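Long-range contacts in transcriptional regulator KdgR (Pseudomonas aeruginosa, PDB 5Y6I), which probably binds DNA as a transcription factor of the IclR family, joining a helix-turn-helix domain to a GAF-like C-terminal domain: residues R105-T111 and V127-R132; E110-L114 and T135-Q139; L144-G148 and L167-E171. All coordinates share one frame; numbering follows the deposited sequence.

In the fold
All three contacts lie in the IclR C-terminal region, which belongs to the GAF clan. Contacts 1 and 2 start from the same part of the chain and share Glu-110 and Thr-111. Their centres are about 7 Å apart. Contact 1 joins the end of helix 93-108 and the turn after it to the end of strand 121-128 and the loop beyond. Contact 2 lays the loop that follows over strand 111-118. Contact 3 lies farther along the same loop, its centre about 21 Å from that of contact 2. Leu-144 bridges them by packing on Phe-113 and Thr-138. Contacts 1 and 3 do not touch; their nearest atoms are about 9 Å apart.

Contact 1 (R105-T111 and V127-R132); sequences RDVLNET and VEQAVR
Arg-105 reaches from the last turn of helix 93-108 to Glu-128 and Gln-129. Its chain leaves with CG anti to the backbone N (chi1 -177°), then bends to lay the guanidinium alongside the strand end. Arg-105 NH1 makes a salt bridge to Glu-128 OE1 at 2.6 Å. Arg-105 NH1 also donates to Gln-129 O at 3.2 Å. That bond is nearly straight (173°) and lies in both the guanidinium and the carbonyl planes. Asp-106 lies beside Arg-105 NE, but that pair is modelled too close to judge.

The close packing continues at Thr-111, Ala-130 and Asn-109. Ala-130 N donates to Thr-111 OG1 at 3.0 Å, and Thr-111 CA sits 3.3 Å from Glu-128 O in a CH...O contact. Ala-130 CB packs on Asn-109 O at 3.4 Å. The Arg-132 guanidinium stacks on the Asn-109 amide, with ND2 over its centre, but the position of NH1 is doubtful.

The outer side is looser: Gln-129 and Val-131 are exposed and give little surface. Asn-109 leaves the helix with positive phi. The arrangement is a helix-to-strand turn packed on the end of strand 121-128, outermost in this chain's sheet, and on the loop beyond, in a GAF-like domain.

Contact 2 (E110-L114 and T135-Q139); sequences ETCFL and TVVTQ
Thr-111 meets the loop through its hydroxyl, which donates to Val-136 O at 3.2 Å. The donor lies nearly on the line of the carbonyl bond, at a C=O...donor angle of 161°. OG1 stands anti to the carbonyl carbon (chi1 -58°), and this turns it to the loop. The same oxygen accepts a bond from Ala-130 N, so two bonds grip it and set its rotation. One ties it to the chain just past strand 121-128, the other to the returning loop. Val-137 CG1 adds a loose contact, 4.1 Å from Thr-111 OG1.

The backbones stay well apart. Thr-111 CA is 6.3 Å from Val-137 CA, and Phe-113 CA is 7.5 Å from Thr-138 CA. Strand 111-118 already has a neighbour on each edge, strands 121-128 and 223-232 of the antiparallel sheet. The loop crosses its face and bonds through a side chain. The strand order, 2-1-5-4-3, is that of a GAF-like domain. Thr-111 and Phe-113 both point to the loop, while Cys-112 and Leu-114 between and beyond them pack on helix 93-108. Here strand 111-118 has helix 93-108 on one side and the loop on the other.

Thr-138 and Phe-113 make the second meeting point. Thr-138 OG1 lies over one face of the Phe-113 ring, nearer the rim than the centre. It is 3.8 Å from CE2 and 3.9 Å from CD2 of Phe-113. The two side chains run at a slant to each other. Phe-113 CG sits between the backbone N and the carbonyl carbon (chi1 57°), which lifts the ring off the strand toward Thr-138. The ring also touches Val-124, Val-127 and Leu-144, and Thr-138 shares Val-124 with it.

Contact 3 (L144-G148 and L167-E171); sequences LPLLG and LREEE
The loop 144-148 passes beside the last turn of helix 162-171, with Leu-146 CA 6.5 Å from Arg-168 CA. Glu-171 carries the polar part of the contact. Its chain is extended beyond CG and brings the carboxylate to two successive backbone N-H groups of the loop. Leu-146 N donates to Glu-171 OE1 at 3.2 Å, on the syn side and slightly out of the carboxylate plane, with an angle of 166° at the hydrogen. Leu-147 N donates to Glu-171 OE2 at 3.1 Å, almost as straight at 163°. A weak second bond runs from Leu-146 N to Glu-171 OE2. Both carboxylate oxygens are therefore used, and the group is held against rotation. The pair of N-H groups would be expected to steady its negative charge.

The apolar part lies next to this grip. Leu-146 points to the helix with CG anti to the backbone N (chi1 -173°), and its two methyls divide the work. CD1 of Leu-146 meets Leu-167 CD1 at 3.7 Å, the two side chains crossing at about a right angle. CD2 rests on Arg-168 CB. Leu-147 CD1 touches Arg-168 CG at 3.7 Å, so the aliphatic stem of the arginine packs on both leucines. The charged end of Arg-168 turns elsewhere, to a salt bridge with Glu-161. Trp-117 of strand 111-118 touches both Leu-146 and Leu-167 and links the contact to the sheet.

Pro-145 O accepts a bond from Ser-149 OG just before helix 150-158. Glu-171 thus joins the end of helix 162-171 to the loop between strand 121-128 and helix 150-158 of the GAF-like domain.

Contact 1 (R105-T111 and V127-R132)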
loop_
_atom_site.group_PDB
_atom_site.type_symbol
_atom_site.label_atom_id
_atom_site.label_comp_id
_atom_site.label_asym_id
_atom_site.label_seq_id
_atom_site.Cartn_x
_atom_site.Cartn_y
_atom_site.Cartn_z
ATOM N N ARG A 105 -14.511 -21.595 -4.203
ATOM C CA ARG A 105 -15.616 -22.374 -3.667
ATOM C C ARG A 105 -16.183 -23.308 -4.728
ATOM O O ARG A 105 -16.472 -24.472 -4.446
ATOM C CB ARG A 105 -16.694 -21.438 -3.118
ATOM C CG ARG A 105 -17.880 -22.140 -2.458
ATOM C CD ARG A 105 -18.989 -22.317 -3.468
ATOM N NE ARG A 105 -19.066 -21.211 -4.437
ATOM C CZ ARG A 105 -19.875 -20.157 -4.322
ATOM N NH1 ARG A 105 -20.670 -20.046 -3.262
ATOM N NH2 ARG A 105 -19.883 -19.201 -5.254
ATOM N N ASP A 106 -16.324 -22.828 -5.965
ATOM C CA ASP A 106 -17.011 -23.625 -6.975
ATOM C C ASP A 106 -16.176 -24.806 -7.455
ATOM O O ASP A 106 -16.739 -25.796 -7.935
ATOM C CB ASP A 106 -17.405 -22.745 -8.160
ATOM C CG ASP A 106 -18.427 -21.704 -7.787
ATOM O OD1 ASP A 106 -19.022 -21.831 -6.694
ATOM O OD2 ASP A 106 -18.629 -20.758 -8.571
ATOM N N VAL A 107 -14.849 -24.734 -7.343
ATOM C CA VAL A 107 -14.030 -25.867 -7.768
ATOM C C VAL A 107 -13.903 -26.916 -6.667
ATOM O O VAL A 107 -13.844 -28.111 -6.958
ATOM C CB VAL A 107 -12.640 -25.410 -8.239
ATOM C CG1 VAL A 107 -12.728 -24.794 -9.623
ATOM C CG2 VAL A 107 -12.060 -24.442 -7.264
ATOM N N LEU A 108 -13.852 -26.498 -5.408
ATOM C CA LEU A 108 -13.800 -27.439 -4.301
ATOM C C LEU A 108 -15.172 -27.886 -3.838
ATOM O O LEU A 108 -15.280 -28.950 -3.215
ATOM C CB LEU A 108 -13.065 -26.815 -3.118
ATOM C CG LEU A 108 -11.676 -26.289 -3.470
ATOM C CD1 LEU A 108 -11.050 -25.590 -2.288
ATOM C CD2 LEU A 108 -10.808 -27.462 -3.910
ATOM N N ASN A 109 -16.210 -27.111 -4.146
ATOM C CA ASN A 109 -17.497 -27.201 -3.465
ATOM C C ASN A 109 -17.288 -27.364 -1.963
ATOM O O ASN A 109 -17.834 -28.260 -1.323
ATOM C CB ASN A 109 -18.357 -28.328 -4.021
ATOM C CG ASN A 109 -19.833 -28.158 -3.674
ATOM O OD1 ASN A 109 -20.276 -27.060 -3.318
ATOM N ND2 ASN A 109 -20.599 -29.240 -3.778
ATOM N N GLU A 110 -16.446 -26.498 -1.406
ATOM C CA GLU A 110 -16.252 -26.415 0.030
ATOM C C GLU A 110 -16.376 -24.958 0.440
ATOM O O GLU A 110 -16.119 -24.052 -0.359
ATOM C CB GLU A 110 -14.886 -27.000 0.462
ATOM C CG GLU A 110 -14.558 -28.351 -0.170
ATOM C CD GLU A 110 -14.801 -29.512 0.799
ATOM O OE1 GLU A 110 -15.528 -29.283 1.793
ATOM O OE2 GLU A 110 -14.306 -30.649 0.559
ATOM N N THR A 111 -16.797 -24.727 1.681
ATOM C CA THR A 111 -16.989 -23.357 2.142
ATOM C C THR A 111 -15.637 -22.666 2.298
ATOM O O THR A 111 -14.771 -23.141 3.041
ATOM C CB THR A 111 -17.777 -23.348 3.452
ATOM O OG1 THR A 111 -19.029 -24.001 3.233
ATOM C CG2 THR A 111 -18.065 -21.921 3.905
ATOM N N VAL A 127 -17.957 -14.755 3.056
ATOM C CA VAL A 127 -18.110 -16.212 3.098
ATOM C C VAL A 127 -18.786 -16.724 1.835
ATOM O O VAL A 127 -19.872 -16.262 1.474
ATOM C CB VAL A 127 -18.943 -16.660 4.316
ATOM C CG1 VAL A 127 -19.420 -18.108 4.146
ATOM C CG2 VAL A 127 -18.165 -16.499 5.559
ATOM N N GLU A 128 -18.187 -17.728 1.208
ATOM C CA GLU A 128 -18.820 -18.438 0.099
ATOM C C GLU A 128 -19.121 -19.858 0.559
ATOM O O GLU A 128 -18.199 -20.655 0.767
ATOM C CB GLU A 128 -17.929 -18.442 -1.144
ATOM C CG GLU A 128 -17.890 -17.135 -1.931
ATOM C CD GLU A 128 -19.237 -16.700 -2.473
ATOM O OE1 GLU A 128 -20.166 -17.530 -2.603
ATOM O OE2 GLU A 128 -19.369 -15.512 -2.794
ATOM N N GLN A 129 -20.399 -20.178 0.710
ATOM C CA GLN A 129 -20.765 -21.469 1.272
ATOM C C GLN A 129 -20.776 -22.553 0.202
ATOM O O GLN A 129 -20.892 -22.286 -0.993
ATOM C CB GLN A 129 -22.127 -21.401 1.960
ATOM C CG GLN A 129 -22.274 -20.248 2.941
ATOM C CD GLN A 129 -23.542 -20.372 3.761
ATOM O OE1 GLN A 129 -24.455 -21.118 3.392
ATOM N NE2 GLN A 129 -23.612 -19.648 4.873
ATOM N N ALA A 130 -20.609 -23.788 0.653
ATOM C CA ALA A 130 -20.828 -24.933 -0.214
ATOM C C ALA A 130 -22.308 -25.257 -0.243
ATOM O O ALA A 130 -22.985 -25.236 0.790
ATOM C CB ALA A 130 -20.043 -26.152 0.275
ATOM N N VAL A 131 -22.819 -25.550 -1.430
ATOM C CA VAL A 131 -24.201 -25.979 -1.559
ATOM C C VAL A 131 -24.180 -27.499 -1.540
ATOM O O VAL A 131 -23.876 -28.147 -2.538
ATOM C CB VAL A 131 -24.868 -25.417 -2.813
ATOM C CG1 VAL A 131 -25.327 -23.992 -2.549
ATOM C CG2 VAL A 131 -23.896 -25.448 -3.981
ATOM N N ARG A 132 -24.438 -28.065 -0.374
ATOM C CA ARG A 132 -24.705 -29.483 -0.250
ATOM C C ARG A 132 -25.922 -29.625 0.647
ATOM O O ARG A 132 -26.323 -28.668 1.316
ATOM C CB ARG A 132 -23.497 -30.243 0.316
ATOM C CG ARG A 132 -22.150 -29.794 -0.255
ATOM C CD ARG A 132 -20.983 -30.484 0.455
ATOM N NE ARG A 132 -20.294 -31.455 -0.397
ATOM C CZ ARG A 132 -19.065 -31.290 -0.879
ATOM N NH1 ARG A 132 -18.393 -30.204 -0.585
ATOM N NH2 ARG A 132 -18.503 -32.212 -1.647
#

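Contact 2 (E110-L114 and T135-Q139)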
loop_
_atom_site.group_PDB
_atom_site.type_symbol
_atom_site.label_atom_id
_atom_site.label_comp_id
_atom_site.label_asym_id
_atom_site.label_seq_id
_atom_site.Cartn_x
_atom_site.Cartn_y
_atom_site.Cartn_z
ATOM N N GLU A 110 -16.446 -26.498 -1.406
ATOM C CA GLU A 110 -16.252 -26.415 0.030
ATOM C C GLU A 110 -16.376 -24.958 0.440
ATOM O O GLU A 110 -16.119 -24.052 -0.359
ATOM C CB GLU A 110 -14.886 -27.000 0.462
ATOM C CG GLU A 110 -14.558 -28.351 -0.170
ATOM C CD GLU A 110 -14.801 -29.512 0.799
ATOM O OE1 GLU A 110 -15.528 -29.283 1.793
ATOM O OE2 GLU A 110 -14.306 -30.649 0.559
ATOM N N THR A 111 -16.797 -24.727 1.681
ATOM C CA THR A 111 -16.989 -23.357 2.142
ATOM C C THR A 111 -15.637 -22.666 2.298
ATOM O O THR A 111 -14.771 -23.141 3.041
ATOM C CB THR A 111 -17.777 -23.348 3.452
ATOM O OG1 THR A 111 -19.029 -24.001 3.233
ATOM C CG2 THR A 111 -18.065 -21.921 3.905
ATOM N N CYS A 112 -15.449 -21.559 1.577
ATOM C CA CYS A 112 -14.259 -20.717 1.685
ATOM C C CYS A 112 -14.652 -19.378 2.288
ATOM O O CYS A 112 -15.763 -18.887 2.046
ATOM C CB CYS A 112 -13.591 -20.476 0.328
ATOM S SG CYS A 112 -13.360 -21.977 -0.656
ATOM N N PHE A 113 -13.754 -18.797 3.086
ATOM C CA PHE A 113 -14.033 -17.515 3.720
ATOM C C PHE A 113 -12.796 -16.619 3.721
ATOM O O PHE A 113 -11.655 -17.082 3.593
ATOM C CB PHE A 113 -14.582 -17.681 5.155
ATOM C CG PHE A 113 -13.688 -18.463 6.110
ATOM C CD1 PHE A 113 -12.891 -17.805 7.040
ATOM C CD2 PHE A 113 -13.735 -19.854 6.151
ATOM C CE1 PHE A 113 -12.107 -18.537 7.957
ATOM C CE2 PHE A 113 -12.964 -20.588 7.056
ATOM C CZ PHE A 113 -12.150 -19.936 7.954
ATOM N N LEU A 114 -13.046 -15.317 3.826
ATOM C CA LEU A 114 -11.988 -14.322 3.940
ATOM C C LEU A 114 -12.070 -13.678 5.319
ATOM O O LEU A 114 -13.155 -13.285 5.768
ATOM C CB LEU A 114 -12.100 -13.257 2.849
ATOM C CG LEU A 114 -10.867 -12.366 2.630
ATOM C CD1 LEU A 114 -9.750 -13.139 1.932
ATOM C CD2 LEU A 114 -11.244 -11.147 1.813
ATOM N N THR A 135 -24.348 -28.421 5.171
ATOM C CA THR A 135 -22.925 -28.069 5.199
ATOM C C THR A 135 -22.607 -27.227 6.423
ATOM O O THR A 135 -23.455 -26.491 6.932
ATOM C CB THR A 135 -22.459 -27.276 3.967
ATOM O OG1 THR A 135 -22.804 -25.894 4.124
ATOM C CG2 THR A 135 -23.111 -27.807 2.686
ATOM N N VAL A 136 -21.368 -27.319 6.863
ATOM C CA VAL A 136 -20.837 -26.473 7.925
ATOM C C VAL A 136 -20.326 -25.186 7.308
ATOM O O VAL A 136 -19.884 -25.147 6.151
ATOM C CB VAL A 136 -19.700 -27.167 8.693
ATOM C CG1 VAL A 136 -20.197 -28.377 9.448
ATOM C CG2 VAL A 136 -18.598 -27.511 7.739
ATOM N N VAL A 137 -20.345 -24.125 8.112
ATOM C CA VAL A 137 -20.022 -22.782 7.656
ATOM C C VAL A 137 -19.378 -22.010 8.800
ATOM O O VAL A 137 -19.573 -22.312 9.974
ATOM C CB VAL A 137 -21.286 -22.050 7.134
ATOM C CG1 VAL A 137 -21.874 -22.771 5.936
ATOM C CG2 VAL A 137 -22.363 -21.977 8.232
ATOM N N THR A 138 -18.567 -21.031 8.451
ATOM C CA THR A 138 -18.435 -19.892 9.335
ATOM C C THR A 138 -19.485 -18.877 8.902
ATOM O O THR A 138 -20.148 -19.044 7.876
ATOM C CB THR A 138 -17.018 -19.328 9.277
ATOM O OG1 THR A 138 -16.087 -20.416 9.261
ATOM C CG2 THR A 138 -16.732 -18.471 10.490
ATOM N N GLN A 139 -19.678 -17.838 9.692
ATOM C CA GLN A 139 -20.540 -16.770 9.229
ATOM C C GLN A 139 -19.813 -15.436 9.303
ATOM O O GLN A 139 -18.913 -15.231 10.117
ATOM C CB GLN A 139 -21.856 -16.750 10.003
ATOM C CG GLN A 139 -21.784 -16.259 11.403
ATOM C CD GLN A 139 -23.047 -16.602 12.152
ATOM O OE1 GLN A 139 -23.242 -17.745 12.572
ATOM N NE2 GLN A 139 -23.936 -15.625 12.294
#

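Contact 3 (L144-G148 and L167-E171)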
loop_
_atom_site.group_PDB
_atom_site.type_symbol
_atom_site.label_atom_id
_atom_site.label_comp_id
_atom_site.label_asym_id
_atom_site.label_seq_id
_atom_site.Cartn_x
_atom_site.Cartn_y
_atom_site.Cartn_z
ATOM N N LEU A 144 -12.536 -15.710 15.109
ATOM C CA LEU A 144 -11.968 -17.027 15.377
ATOM C C LEU A 144 -10.831 -16.924 16.397
ATOM O O LEU A 144 -10.286 -15.840 16.629
ATOM C CB LEU A 144 -11.473 -17.649 14.064
ATOM C CG LEU A 144 -12.368 -17.498 12.824
ATOM C CD1 LEU A 144 -11.708 -18.036 11.577
ATOM C CD2 LEU A 144 -13.701 -18.203 13.056
ATOM N N PRO A 145 -10.439 -18.026 17.040
ATOM C CA PRO A 145 -9.384 -17.929 18.057
ATOM C C PRO A 145 -8.019 -17.756 17.420
ATOM O O PRO A 145 -7.790 -18.157 16.277
ATOM C CB PRO A 145 -9.482 -19.264 18.806
ATOM C CG PRO A 145 -10.027 -20.222 17.813
ATOM C CD PRO A 145 -10.930 -19.410 16.891
ATOM N N LEU A 146 -7.098 -17.142 18.177
ATOM C CA LEU A 146 -5.768 -16.919 17.620
ATOM C C LEU A 146 -5.007 -18.229 17.470
ATOM O O LEU A 146 -4.387 -18.472 16.431
ATOM C CB LEU A 146 -4.961 -15.938 18.480
ATOM C CG LEU A 146 -3.623 -15.519 17.864
ATOM C CD1 LEU A 146 -3.754 -14.338 16.921
ATOM C CD2 LEU A 146 -2.617 -15.216 18.909
ATOM N N LEU A 147 -5.043 -19.087 18.485
ATOM C CA LEU A 147 -4.301 -20.335 18.436
ATOM C C LEU A 147 -5.150 -21.569 18.187
ATOM O O LEU A 147 -4.581 -22.654 18.032
ATOM C CB LEU A 147 -3.506 -20.549 19.721
ATOM C CG LEU A 147 -2.444 -19.502 20.002
ATOM C CD1 LEU A 147 -2.927 -18.565 21.090
ATOM C CD2 LEU A 147 -1.171 -20.207 20.388
ATOM N N GLY A 148 -6.476 -21.441 18.140
ATOM C CA GLY A 148 -7.341 -22.595 18.004
ATOM C C GLY A 148 -7.886 -22.808 16.609
ATOM O O GLY A 148 -8.495 -23.850 16.349
ATOM N N LEU A 167 -3.856 -10.051 22.786
ATOM C CA LEU A 167 -5.008 -10.939 22.713
ATOM C C LEU A 167 -4.586 -12.387 22.906
ATOM O O LEU A 167 -5.313 -13.160 23.547
ATOM C CB LEU A 167 -5.784 -10.748 21.397
ATOM C CG LEU A 167 -5.243 -10.957 19.976
ATOM C CD1 LEU A 167 -5.631 -12.323 19.441
ATOM C CD2 LEU A 167 -5.768 -9.876 19.046
ATOM N N ARG A 168 -3.395 -12.760 22.420
ATOM C CA ARG A 168 -2.891 -14.095 22.719
ATOM C C ARG A 168 -2.732 -14.304 24.220
ATOM O O ARG A 168 -2.991 -15.404 24.728
ATOM C CB ARG A 168 -1.556 -14.348 22.022
ATOM C CG ARG A 168 -0.939 -15.691 22.432
ATOM C CD ARG A 168 0.447 -15.871 21.872
ATOM N NE ARG A 168 1.374 -15.189 22.746
ATOM C CZ ARG A 168 2.439 -14.505 22.335
ATOM N NH1 ARG A 168 2.726 -14.381 21.039
ATOM N NH2 ARG A 168 3.204 -13.922 23.233
ATOM N N GLU A 169 -2.315 -13.266 24.948
ATOM C CA GLU A 169 -2.203 -13.391 26.396
ATOM C C GLU A 169 -3.568 -13.394 27.072
ATOM O O GLU A 169 -3.738 -14.037 28.115
ATOM C CB GLU A 169 -1.324 -12.268 26.939
ATOM C CG GLU A 169 0.146 -12.458 26.611
ATOM C CD GLU A 169 0.931 -11.169 26.658
ATOM O OE1 GLU A 169 2.109 -11.185 26.245
ATOM O OE2 GLU A 169 0.371 -10.143 27.102
ATOM N N GLU A 170 -4.551 -12.682 26.517
ATOM C CA GLU A 170 -5.904 -12.810 27.049
ATOM C C GLU A 170 -6.447 -14.214 26.830
ATOM O O GLU A 170 -7.261 -14.696 27.623
ATOM C CB GLU A 170 -6.830 -11.784 26.404
ATOM C CG GLU A 170 -6.462 -10.339 26.667
ATOM C CD GLU A 170 -7.403 -9.375 25.970
ATOM O OE1 GLU A 170 -8.430 -9.837 25.417
ATOM O OE2 GLU A 170 -7.123 -8.158 25.979
ATOM N N GLU A 171 -5.981 -14.887 25.774
ATOM C CA GLU A 171 -6.478 -16.207 25.406
ATOM C C GLU A 171 -5.972 -17.295 26.345
ATOM O O GLU A 171 -6.677 -18.279 26.584
ATOM C CB GLU A 171 -6.070 -16.521 23.968
ATOM C CG GLU A 171 -7.150 -17.179 23.132
ATOM C CD GLU A 171 -6.934 -16.987 21.636
ATOM O OE1 GLU A 171 -7.324 -15.923 21.097
ATOM O OE2 GLU A 171 -6.373 -17.901 20.993
#